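Local coordinates for ESX-5 secretion-associated protein EspG5 (Mycobacterium marinum, PDB 6VJ5) that acts in the cytoplasm as a specific chaperone for cognate PE/PPE proteins, preventing aggregation of their dimers and enabling secretion of LipY and PE31/PPE18, at residues V144-S147 against A148-A151. Residues are numbered along the deposited sequence; the frame is centred on the assembly and turned at random.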
ATOM      1  N   VAL C 144      35.071  -1.552  -3.723  1.00 58.15           N
ATOM      2  CA  VAL C 144      35.176  -1.476  -2.270  1.00 65.69           C
ATOM      3  C   VAL C 144      36.038  -2.637  -1.804  1.00 76.51           C
ATOM      4  O   VAL C 144      35.686  -3.804  -2.019  1.00 78.65           O
ATOM      5  CB  VAL C 144      33.801  -1.516  -1.585  1.00 68.88           C
ATOM      6  CG1 VAL C 144      33.966  -1.613  -0.074  1.00 72.55           C
ATOM      7  CG2 VAL C 144      32.985  -0.289  -1.958  1.00 68.53           C
ATOM      8  N   SER C 145      37.162  -2.321  -1.163  1.00 84.92           N
ATOM      9  CA  SER C 145      38.123  -3.325  -0.733  1.00 75.47           C
ATOM     10  C   SER C 145      38.166  -3.406   0.801  1.00 84.24           C
ATOM     11  O   SER C 145      37.710  -4.396   1.371  1.00 85.16           O
ATOM     12  CB  SER C 145      39.504  -3.003  -1.302  1.00 72.48           C
ATOM     13  OG  SER C 145      39.860  -1.655  -1.036  1.00 84.63           O
ATOM     14  N   ASP C 146      38.694  -2.389   1.459  1.00 81.28           N
ATOM     15  CA  ASP C 146      38.829  -2.379   2.906  1.00 83.93           C
ATOM     16  C   ASP C 146      38.114  -1.161   3.479  1.00 78.31           C
ATOM     17  O   ASP C 146      37.486  -0.379   2.760  1.00 67.13           O
ATOM     18  CB  ASP C 146      40.308  -2.386   3.309  1.00 80.73           C
ATOM     19  CG  ASP C 146      41.105  -1.283   2.634  1.00 88.62           C
ATOM     20  OD1 ASP C 146      40.495  -0.397   1.999  1.00 84.24           O
ATOM     21  OD2 ASP C 146      42.350  -1.307   2.735  1.00101.52           O
ATOM     22  N   SER C 147      38.210  -1.006   4.799  1.00 69.08           N
ATOM     23  CA  SER C 147      37.614   0.154   5.447  1.00 72.44           C
ATOM     24  C   SER C 147      38.091   1.442   4.786  1.00 72.09           C
ATOM     25  O   SER C 147      37.327   2.403   4.638  1.00 72.15           O
ATOM     26  CB  SER C 147      37.961   0.146   6.934  1.00 72.96           C
ATOM     27  OG  SER C 147      37.846  -1.163   7.459  1.00 86.39           O
ATOM     28  N   ALA C 148      39.351   1.465   4.347  1.00 77.46           N
ATOM     29  CA  ALA C 148      39.915   2.681   3.767  1.00 66.85           C
ATOM     30  C   ALA C 148      39.187   3.088   2.492  1.00 65.01           C
ATOM     31  O   ALA C 148      38.918   4.276   2.276  1.00 59.49           O
ATOM     32  CB  ALA C 148      41.407   2.488   3.490  1.00 74.03           C
ATOM     33  N   SER C 149      38.870   2.120   1.627  1.00 68.09           N
ATOM     34  CA  SER C 149      38.145   2.444   0.401  1.00 77.71           C
ATOM     35  C   SER C 149      36.798   3.082   0.719  1.00 75.75           C
ATOM     36  O   SER C 149      36.399   4.062   0.077  1.00 64.15           O
ATOM     37  CB  SER C 149      37.965   1.187  -0.452  1.00 69.66           C
ATOM     38  OG  SER C 149      37.539   0.086   0.332  1.00 75.27           O
ATOM     39  N   ILE C 150      36.084   2.542   1.706  1.00 67.25           N
ATOM     40  CA  ILE C 150      34.823   3.146   2.128  1.00 64.86           C
ATOM     41  C   ILE C 150      35.071   4.546   2.677  1.00 64.22           C
ATOM     42  O   ILE C 150      34.398   5.510   2.297  1.00 56.40           O
ATOM     43  CB  ILE C 150      34.127   2.248   3.166  1.00 69.61           C
ATOM     44  CG1 ILE C 150      33.859   0.859   2.582  1.00 70.14           C
ATOM     45  CG2 ILE C 150      32.817   2.871   3.627  1.00 73.44           C
ATOM     46  CD1 ILE C 150      33.327  -0.147   3.589  1.00 67.65           C
ATOM     47  N   ALA C 151      36.050   4.678   3.577  1.00 69.02           N
ATOM     48  CA  ALA C 151      36.360   5.987   4.145  1.00 67.04           C
ATOM     49  C   ALA C 151      36.675   7.000   3.053  1.00 59.58           C
ATOM     50  O   ALA C 151      36.187   8.136   3.090  1.00 63.24           O
ATOM     51  CB  ALA C 151      37.532   5.873   5.121  1.00 67.71           C
TER
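Asp146 and Ser149 meet at the N-cap of helix 147-159, where the loop that follows strand 136-141 turns into the helix. The capping bond runs from Ser149 N to Asp146 OD1 (3.0 Å), the carboxylate oxygen being met nearly head-on along its C-O bond. Aspartate suits this position because its short side chain reaches forward to the first-turn amide of Ser149, with CG lying between its own N and carbonyl carbon (chi1 53°), and its negative charge should be favoured by the helix dipole. OD1 also touches the Ala148 methyl (CB, 3.4 Å).

Ser149 answers with its hydroxyl, which reaches back to the loop. Serine fits here because a hydroxyl on a one-carbon arm can accept and donate at once: OG accepts from Ser145 N at 2.9 Å and appears to donate to Asp146 O, at a modelled 2.5 Å too short to be taken literally. The first helical bond, Ile150 N to Asp146 O, is weak at 3.4 Å; the next, Ala151 N to Ser147 O, is short and nearly straight (2.8 Å, 170°).

Apolar packing holds the other flank. Ile150, whose branched chain suits a buried place against Val282 and Leu286 of helix 275-286 and against Trp294, also receives the loop: a single branch of the equally apolar Val144, CG1, placed anti to the backbone N (chi1 173°), rests on Ile150 CG1 at 3.6 Å.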